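Long-range contacts in FKBO (PDB 4BPS), which hydrolyses chorismate to a dihydroxy-dihydrobenzoate and pyruvate during biosynthesis of the immunosuppressants FK506 and FK520: residues L41-T46 and A57-V62; T49-V54 and G89-R94; S16-Y21 and G237-I242. All coordinates share one frame; numbering follows the deposited sequence.

Interaction 1: residues L41-T46 and A57-V62; sequences LIEHGT and APRTAV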
loop_
_atom_site.group_PDB
_atom_site.type_symbol
_atom_site.label_atom_id
_atom_site.label_comp_id
_atom_site.label_asym_id
_atom_site.label_seq_id
_atom_site.Cartn_x
_atom_site.Cartn_y
_atom_site.Cartn_z
ATOM N N LEU A 41 9.128 -8.134 5.899
ATOM C CA LEU A 41 8.074 -8.281 6.891
ATOM C C LEU A 41 7.663 -6.928 7.447
ATOM O O LEU A 41 8.519 -6.119 7.814
ATOM C CB LEU A 41 8.588 -9.154 8.064
ATOM C CG LEU A 41 9.161 -10.546 7.797
ATOM C CD1 LEU A 41 10.656 -10.466 7.622
ATOM C CD2 LEU A 41 8.809 -11.433 8.946
ATOM N N ILE A 42 6.356 -6.707 7.541
ATOM C CA ILE A 42 5.802 -5.506 8.163
ATOM C C ILE A 42 4.912 -5.947 9.317
ATOM O O ILE A 42 3.927 -6.664 9.113
ATOM C CB ILE A 42 4.969 -4.672 7.159
ATOM C CG1 ILE A 42 5.814 -4.308 5.928
ATOM C CG2 ILE A 42 4.380 -3.458 7.857
ATOM C CD1 ILE A 42 7.032 -3.440 6.220
ATOM N N GLU A 43 5.292 -5.536 10.523
ATOM C CA GLU A 43 4.534 -5.891 11.729
ATOM C C GLU A 43 3.503 -4.820 12.046
ATOM O O GLU A 43 3.838 -3.703 12.438
ATOM C CB GLU A 43 5.486 -6.072 12.912
ATOM C CG GLU A 43 6.533 -7.127 12.617
ATOM C CD GLU A 43 7.510 -7.325 13.737
ATOM O OE1 GLU A 43 7.843 -6.340 14.426
ATOM O OE2 GLU A 43 7.965 -8.469 13.921
ATOM N N HIS A 44 2.226 -5.141 11.842
ATOM C CA HIS A 44 1.126 -4.243 12.186
ATOM C C HIS A 44 0.739 -4.466 13.624
ATOM O O HIS A 44 0.533 -5.591 14.045
ATOM C CB HIS A 44 -0.083 -4.554 11.299
ATOM C CG HIS A 44 0.168 -4.233 9.866
ATOM N ND1 HIS A 44 0.086 -2.948 9.368
ATOM C CD2 HIS A 44 0.567 -5.032 8.847
ATOM C CE1 HIS A 44 0.419 -2.981 8.087
ATOM N NE2 HIS A 44 0.704 -4.232 7.745
ATOM N N GLY A 45 0.644 -3.408 14.407
ATOM C CA GLY A 45 0.360 -3.582 15.817
ATOM C C GLY A 45 0.249 -2.235 16.511
ATOM O O GLY A 45 -0.077 -1.222 15.876
ATOM N N THR A 46 0.557 -2.241 17.802
ATOM C CA THR A 46 0.324 -1.101 18.667
ATOM C C THR A 46 1.610 -0.327 19.010
ATOM O O THR A 46 1.676 0.389 20.013
ATOM C CB THR A 46 -0.413 -1.529 19.959
ATOM O OG1 THR A 46 0.416 -2.467 20.664
ATOM C CG2 THR A 46 -1.756 -2.144 19.661
ATOM N N ALA A 57 16.207 -10.116 5.724
ATOM C CA ALA A 57 14.843 -9.707 5.406
ATOM C C ALA A 57 14.567 -8.342 6.028
ATOM O O ALA A 57 14.654 -8.212 7.247
ATOM C CB ALA A 57 13.864 -10.733 5.942
ATOM N N PRO A 58 14.271 -7.315 5.211
ATOM C CA PRO A 58 13.866 -6.032 5.789
ATOM C C PRO A 58 12.660 -6.213 6.691
ATOM O O PRO A 58 11.719 -6.942 6.333
ATOM C CB PRO A 58 13.485 -5.199 4.567
ATOM C CG PRO A 58 14.251 -5.768 3.455
ATOM C CD PRO A 58 14.393 -7.241 3.750
ATOM N N ARG A 59 12.660 -5.496 7.812
ATOM C CA ARG A 59 11.566 -5.568 8.753
ATOM C C ARG A 59 11.344 -4.236 9.442
ATOM O O ARG A 59 12.309 -3.528 9.753
ATOM C CB ARG A 59 11.910 -6.634 9.810
ATOM C CG ARG A 59 10.973 -6.739 10.974
ATOM C CD ARG A 59 11.544 -5.965 12.157
ATOM N NE ARG A 59 10.669 -6.020 13.318
ATOM C CZ ARG A 59 11.055 -5.721 14.552
ATOM N NH1 ARG A 59 12.313 -5.363 14.790
ATOM N NH2 ARG A 59 10.187 -5.810 15.553
ATOM N N THR A 60 10.086 -3.913 9.712
ATOM C CA THR A 60 9.784 -2.833 10.631
ATOM C C THR A 60 8.390 -3.073 11.193
ATOM O O THR A 60 7.626 -3.865 10.650
ATOM C CB THR A 60 9.874 -1.450 9.955
ATOM O OG1 THR A 60 10.027 -0.422 10.948
ATOM C CG2 THR A 60 8.646 -1.117 9.117
ATOM N N ALA A 61 8.060 -2.368 12.277
ATOM C CA ALA A 61 6.732 -2.396 12.850
ATOM C C ALA A 61 6.083 -1.041 12.666
ATOM O O ALA A 61 6.735 -0.007 12.878
ATOM C CB ALA A 61 6.794 -2.751 14.327
ATOM N N VAL A 62 4.806 -1.050 12.281
ATOM C CA VAL A 62 4.047 0.191 12.149
ATOM C C VAL A 62 2.843 0.163 13.076
ATOM O O VAL A 62 2.279 -0.905 13.375
ATOM C CB VAL A 62 3.602 0.440 10.666
ATOM C CG1 VAL A 62 4.816 0.760 9.802
ATOM C CG2 VAL A 62 2.807 -0.765 10.103
#

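Interaction 2: residues T49-V54 and G89-R94; sequences TDVSLV and GIAWAR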
loop_
_atom_site.group_PDB
_atom_site.type_symbol
_atom_site.label_atom_id
_atom_site.label_comp_id
_atom_site.label_asym_id
_atom_site.label_seq_id
_atom_site.Cartn_x
_atom_site.Cartn_y
_atom_site.Cartn_z
ATOM N N THR A 49 8.975 0.455 15.348
ATOM C CA THR A 49 10.397 0.186 15.540
ATOM C C THR A 49 11.174 0.909 14.436
ATOM O O THR A 49 10.590 1.513 13.529
ATOM C CB THR A 49 10.723 -1.326 15.445
ATOM O OG1 THR A 49 10.477 -1.787 14.106
ATOM C CG2 THR A 49 9.912 -2.155 16.405
ATOM N N ASP A 50 12.498 0.789 14.494
ATOM C CA ASP A 50 13.321 1.192 13.355
ATOM C C ASP A 50 13.180 0.177 12.219
ATOM O O ASP A 50 12.452 -0.815 12.323
ATOM C CB ASP A 50 14.808 1.415 13.755
ATOM C CG ASP A 50 15.594 0.112 14.030
ATOM O OD1 ASP A 50 15.012 -0.998 14.073
ATOM O OD2 ASP A 50 16.828 0.223 14.225
ATOM N N VAL A 51 13.836 0.478 11.105
ATOM C CA VAL A 51 13.922 -0.447 9.980
ATOM C C VAL A 51 15.263 -1.171 10.090
ATOM O O VAL A 51 16.311 -0.529 10.323
ATOM C CB VAL A 51 13.862 0.309 8.657
ATOM C CG1 VAL A 51 14.093 -0.620 7.500
ATOM C CG2 VAL A 51 12.530 1.040 8.514
ATOM N N SER A 52 15.262 -2.489 9.888
ATOM C CA SER A 52 16.504 -3.249 9.971
ATOM C C SER A 52 16.389 -4.462 9.067
ATOM O O SER A 52 15.318 -4.746 8.525
ATOM C CB SER A 52 16.782 -3.694 11.422
ATOM O OG SER A 52 15.815 -4.620 11.845
ATOM N N LEU A 53 17.501 -5.176 8.915
ATOM C CA LEU A 53 17.511 -6.498 8.291
ATOM C C LEU A 53 17.540 -7.565 9.376
ATOM O O LEU A 53 18.349 -7.503 10.312
ATOM C CB LEU A 53 18.746 -6.679 7.413
ATOM C CG LEU A 53 18.835 -5.799 6.179
ATOM C CD1 LEU A 53 20.212 -5.939 5.554
ATOM C CD2 LEU A 53 17.770 -6.152 5.117
ATOM N N VAL A 54 16.659 -8.547 9.236
ATOM C CA VAL A 54 16.694 -9.731 10.088
ATOM C C VAL A 54 16.978 -10.917 9.183
ATOM O O VAL A 54 16.124 -11.305 8.373
ATOM C CB VAL A 54 15.376 -9.897 10.815
ATOM C CG1 VAL A 54 15.372 -11.194 11.654
ATOM C CG2 VAL A 54 15.136 -8.675 11.683
ATOM N N GLY A 89 18.881 4.558 4.709
ATOM C CA GLY A 89 17.767 4.228 5.583
ATOM C C GLY A 89 16.838 3.165 5.043
ATOM O O GLY A 89 15.935 2.751 5.742
ATOM N N ILE A 90 17.029 2.759 3.788
ATOM C CA ILE A 90 16.159 1.767 3.164
ATOM C C ILE A 90 16.765 0.390 3.374
ATOM O O ILE A 90 17.884 0.129 2.891
ATOM C CB ILE A 90 16.012 2.022 1.646
ATOM C CG1 ILE A 90 15.565 3.461 1.334
ATOM C CG2 ILE A 90 15.040 0.998 1.044
ATOM C CD1 ILE A 90 15.753 3.852 -0.143
ATOM N N ALA A 91 16.037 -0.493 4.059
ATOM C CA ALA A 91 16.415 -1.896 4.104
ATOM C C ALA A 91 15.751 -2.592 2.939
ATOM O O ALA A 91 14.552 -2.414 2.728
ATOM C CB ALA A 91 16.019 -2.532 5.426
ATOM N N TRP A 92 16.514 -3.382 2.188
ATOM C CA TRP A 92 16.002 -4.010 0.985
ATOM C C TRP A 92 16.500 -5.432 0.827
ATOM O O TRP A 92 17.550 -5.816 1.348
ATOM C CB TRP A 92 16.372 -3.167 -0.245
ATOM C CG TRP A 92 17.847 -2.875 -0.403
ATOM C CD1 TRP A 92 18.524 -1.775 0.062
ATOM C CD2 TRP A 92 18.830 -3.704 -1.040
ATOM N NE1 TRP A 92 19.853 -1.861 -0.249
ATOM C CE2 TRP A 92 20.062 -3.026 -0.944
ATOM C CE3 TRP A 92 18.781 -4.945 -1.701
ATOM C CZ2 TRP A 92 21.247 -3.551 -1.454
ATOM C CZ3 TRP A 92 19.975 -5.458 -2.234
ATOM C CH2 TRP A 92 21.185 -4.764 -2.092
ATOM N N ALA A 93 15.706 -6.202 0.088
ATOM C CA ALA A 93 16.086 -7.542 -0.352
ATOM C C ALA A 93 15.647 -7.676 -1.795
ATOM O O ALA A 93 14.567 -7.188 -2.163
ATOM C CB ALA A 93 15.400 -8.617 0.495
ATOM N N ARG A 94 16.455 -8.354 -2.609
ATOM C CA ARG A 94 16.111 -8.526 -4.019
ATOM C C ARG A 94 16.266 -9.984 -4.416
ATOM O O ARG A 94 17.157 -10.700 -3.917
ATOM C CB ARG A 94 17.008 -7.645 -4.914
ATOM C CG ARG A 94 18.465 -8.092 -5.003
ATOM C CD ARG A 94 19.349 -7.045 -5.748
ATOM N NE ARG A 94 20.705 -7.579 -5.933
ATOM C CZ ARG A 94 21.061 -8.421 -6.908
ATOM N NH1 ARG A 94 20.187 -8.778 -7.839
ATOM N NH2 ARG A 94 22.291 -8.928 -6.955
#

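Interaction 3: residues S16-Y21 and G237-I242; sequences SVTAPY and GGRLFI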
loop_
_atom_site.group_PDB
_atom_site.type_symbol
_atom_site.label_atom_id
_atom_site.label_comp_id
_atom_site.label_asym_id
_atom_site.label_seq_id
_atom_site.Cartn_x
_atom_site.Cartn_y
_atom_site.Cartn_z
ATOM N N SER A 16 13.662 -19.987 -13.817
ATOM C CA SER A 16 12.511 -20.045 -12.911
ATOM C C SER A 16 12.360 -18.687 -12.192
ATOM O O SER A 16 13.329 -18.190 -11.584
ATOM C CB SER A 16 12.687 -21.166 -11.874
ATOM O OG SER A 16 12.824 -22.453 -12.470
ATOM N N VAL A 17 11.173 -18.090 -12.272
ATOM C CA VAL A 17 10.922 -16.816 -11.629
ATOM C C VAL A 17 9.537 -16.827 -11.014
ATOM O O VAL A 17 8.574 -17.311 -11.619
ATOM C CB VAL A 17 11.075 -15.634 -12.630
ATOM C CG1 VAL A 17 10.122 -15.780 -13.805
ATOM C CG2 VAL A 17 10.857 -14.315 -11.920
ATOM N N THR A 18 9.439 -16.261 -9.813
ATOM C CA THR A 18 8.161 -16.107 -9.111
ATOM C C THR A 18 7.963 -14.629 -8.756
ATOM O O THR A 18 8.836 -13.987 -8.175
ATOM C CB THR A 18 8.157 -16.961 -7.829
ATOM O OG1 THR A 18 8.451 -18.321 -8.162
ATOM C CG2 THR A 18 6.804 -16.873 -7.112
ATOM N N ALA A 19 6.787 -14.118 -9.088
ATOM C CA ALA A 19 6.420 -12.728 -8.794
ATOM C C ALA A 19 6.021 -12.587 -7.321
ATOM O O ALA A 19 5.688 -13.570 -6.667
ATOM C CB ALA A 19 5.281 -12.303 -9.693
ATOM N N PRO A 20 6.105 -11.367 -6.763
ATOM C CA PRO A 20 5.866 -11.214 -5.322
ATOM C C PRO A 20 4.477 -11.622 -4.904
ATOM O O PRO A 20 3.510 -11.478 -5.670
ATOM C CB PRO A 20 6.093 -9.720 -5.077
ATOM C CG PRO A 20 7.017 -9.303 -6.219
ATOM C CD PRO A 20 6.540 -10.108 -7.392
ATOM N N TYR A 21 4.373 -12.121 -3.680
ATOM C CA TYR A 21 3.089 -12.514 -3.128
ATOM C C TYR A 21 3.148 -12.375 -1.615
ATOM O O TYR A 21 4.215 -12.234 -1.018
ATOM C CB TYR A 21 2.707 -13.942 -3.542
ATOM C CG TYR A 21 3.661 -15.035 -3.117
ATOM C CD1 TYR A 21 4.805 -15.329 -3.872
ATOM C CD2 TYR A 21 3.414 -15.796 -2.001
ATOM C CE1 TYR A 21 5.674 -16.354 -3.516
ATOM C CE2 TYR A 21 4.266 -16.833 -1.636
ATOM C CZ TYR A 21 5.393 -17.128 -2.419
ATOM O OH TYR A 21 6.245 -18.157 -2.083
ATOM N N GLY A 237 1.263 -16.201 -13.858
ATOM C CA GLY A 237 2.221 -15.970 -12.804
ATOM C C GLY A 237 2.150 -14.553 -12.267
ATOM O O GLY A 237 2.611 -14.298 -11.155
ATOM N N GLY A 238 1.572 -13.636 -13.042
ATOM C CA GLY A 238 1.489 -12.252 -12.619
ATOM C C GLY A 238 0.438 -12.024 -11.553
ATOM O O GLY A 238 -0.365 -12.900 -11.235
ATOM N N ARG A 239 0.497 -10.831 -10.981
ATOM C CA ARG A 239 -0.292 -10.477 -9.808
ATOM C C ARG A 239 -1.053 -9.200 -10.075
ATOM O O ARG A 239 -0.589 -8.323 -10.817
ATOM C CB ARG A 239 0.626 -10.171 -8.612
ATOM C CG ARG A 239 1.732 -11.181 -8.381
ATOM C CD ARG A 239 1.206 -12.545 -7.970
ATOM N NE ARG A 239 2.331 -13.366 -7.518
ATOM C CZ ARG A 239 2.357 -14.691 -7.533
ATOM N NH1 ARG A 239 1.327 -15.411 -7.939
ATOM N NH2 ARG A 239 3.447 -15.309 -7.110
ATOM N N LEU A 240 -2.206 -9.067 -9.437
ATOM C CA LEU A 240 -2.962 -7.820 -9.483
ATOM C C LEU A 240 -3.000 -7.212 -8.084
ATOM O O LEU A 240 -3.646 -7.741 -7.194
ATOM C CB LEU A 240 -4.368 -8.108 -9.994
ATOM C CG LEU A 240 -5.280 -6.898 -10.213
ATOM C CD1 LEU A 240 -4.680 -5.900 -11.191
ATOM C CD2 LEU A 240 -6.619 -7.431 -10.743
ATOM N N PHE A 241 -2.271 -6.116 -7.888
ATOM C CA PHE A 241 -2.246 -5.421 -6.603
ATOM C C PHE A 241 -3.277 -4.297 -6.630
ATOM O O PHE A 241 -3.235 -3.446 -7.531
ATOM C CB PHE A 241 -0.864 -4.810 -6.368
ATOM C CG PHE A 241 0.249 -5.827 -6.346
ATOM C CD1 PHE A 241 0.249 -6.857 -5.422
ATOM C CD2 PHE A 241 1.288 -5.770 -7.256
ATOM C CE1 PHE A 241 1.279 -7.807 -5.400
ATOM C CE2 PHE A 241 2.326 -6.711 -7.243
ATOM C CZ PHE A 241 2.331 -7.710 -6.300
ATOM N N ILE A 242 -4.204 -4.290 -5.666
ATOM C CA ILE A 242 -5.258 -3.288 -5.629
ATOM C C ILE A 242 -4.899 -2.264 -4.552
ATOM O O ILE A 242 -4.561 -2.632 -3.422
ATOM C CB ILE A 242 -6.621 -3.924 -5.343
ATOM C CG1 ILE A 242 -6.909 -5.097 -6.299
ATOM C CG2 ILE A 242 -7.714 -2.851 -5.444
ATOM C CD1 ILE A 242 -7.890 -6.089 -5.743
HETATM O O HOH W 1 4.808 -15.711 -10.459
#

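Interaction 1: residues L41-T46 and A57-V62
Glu43 and Arg59 meet by their charged ends over one face of a parallel strand pair, 38-44 beside 57-62. The pair lies within a five-stranded mixed sheet of this YjgF-fold enzyme. One carboxylate oxygen makes the link. Glu43 OE1 accepts Arg59 NH2 at 2.7 Å as a salt bridge, on its syn side and close to the guanidinium plane. Arg59 NE adds a weak bond to the same Glu43 OE1 at 3.1 Å. The two planes stand 85° apart, so the guanidinium offers its edge to a carboxylate turned across it. The Glu43 chain is extended to CD (chi2 179°), which carries the carboxylate out from the backbone. An alanine in place of Glu43 would probably leave the Arg59 guanidinium without this charged mate and freer to turn.

Ile42, Thr60, His44 and Val62 point to the other face. There Ile42 and Thr60 lie side by side, with Ile42 CD1 4.0 Å from Thr60 CG2. Val62 CG2 serves two neighbours. Val62 CG2 lies 3.8 Å from Ile42 CG2. Val62 CG2 also meets His44 ND1 at 3.6 Å, oblique to the ring. The ring nitrogens of His44 are held by Thr64 and Glu74, and Phe72 stacks on it. Strands 98-105 and 189-196 pack against this face.

The backbones bond in the usual parallel way. Thr60 is gripped by two residues of the other strand: its O accepts Glu43 N, and its N gives a weak bond to Leu41 O. Val62 is held likewise, by Glu43 O and Gly45 N. At the start of the pair, Pro58 O accepts Leu41 N, and Leu41 CD1 rests 3.6 Å from Ala57 CB.

Interaction 2: residues T49-V54 and G89-R94
Val51, Ser52 and Leu53 pass beside Ala91 without any hydrogen bond between the backbones; strands 52-54 and 90-94 approach to 6.9 Å between axes and run 37° apart. The methyl of Ala91 sits at the middle of the contact. Val51 CG1 presses on Ala91 CB at 3.4 Å, tighter than usual for two carbons. Val51 CG1 is anti to the backbone N (chi1 174°), the branch that reaches across. Ser52 O lies 3.9 Å from Ala91 CB. Leu53 comes from further along the strand. Leu53 CD2 touches Ala91 CB at 4.0 Å and also reaches Trp92 O. A single methyl therefore meets two side chains and a carbonyl oxygen, which is consistent with a small side chain here.

The CB of Trp92 points away from strand 52-54. The indole packs on Leu125 and Leu129 of helix 112-129, and its NE1 bonds to Asp87. Met86 of strand 83-87 touches both Leu53 and Ala91, and Pro58 lies against both as well. At the other end of the contact, Val51 CG1 comes within 4.2 Å of Gly89 O.

The loop ahead of strand 52-54 is tied to the neighbouring strand 57-62, where Thr60 OG1 bonds to Asp50 O. The whole is typical of two beta sheets packed face to face: the outermost strand of the five-stranded sheet lies on a strand near the margin of the six-stranded one, joined by apolar side chains.

Interaction 3: residues S16-Y21 and G237-I242
The guanidinium of Arg239 lies between Tyr21 CB on one face and Gly237 O on the other, with Ala19 O at its edge. In this YjgF-fold enzyme the contact joins the loop leading into strand 21-25, the edge of one sheet, to the start of strand 239-249 of another. Gly237 O sits 3.5 Å above the plane of the Arg239 guanidinium, toward the rim, and a water lies on that same face. The Tyr21 ring runs alongside, its plane 71° from that of the guanidinium. It meets Ala19 O at its edge and Arg239 NH2 obliquely. The Phe241 ring has Arg239 CB over one face and Pro20 O near its edge.

Arg239 holds the loop by its backbone oxygens. Arg239 NH2 donates to Ala19 O at 2.9 Å, nearly straight and in the guanidinium plane. Arg239 NE donates to Pro20 O, also at 2.9 Å but more bent, and only weakly to Ala19 O. In both of the stronger bonds the donor stands well above the plane of the carbonyl. The Arg239 chain bends at chi2 (-66°), bringing CD beside Pro20 O. Its third nitrogen, NH1, bonds to Ala344 O at the C terminus. The guanidinium thus ties three parts of the chain together.

Apolar contact is slighter. Pro20 CB is 4.4 Å from Phe241 CZ, and Tyr98 backs Ala19 and Pro20. Ala19 CB points toward 237-242 and lies 3.6 Å from Gly237 O. One water bridges the two backbones there, accepting from Ala19 N at 2.9 Å and donating to Gly237 O at 2.7 Å.

From the N terminus, 16-21 comes first, and its partner 237-242 follows more than 200 residues later. Interaction 3 thus closes a long loop that contains both other contacts. Interaction 1 closes a short one, from 41-46 to 57-62. Interaction 2 starts inside it, at 49-54, and ends beyond it at 89-94, so the two cross. They also touch: Ser52 O bonds to Arg59 N, which joins strand 52-54 to 57-62 in one sheet. Interaction 1 builds that sheet from within, and interaction 2 lays its edge on the next sheet. Interaction 3 touches neither and ties the N-terminal loop to the sheet of the later half.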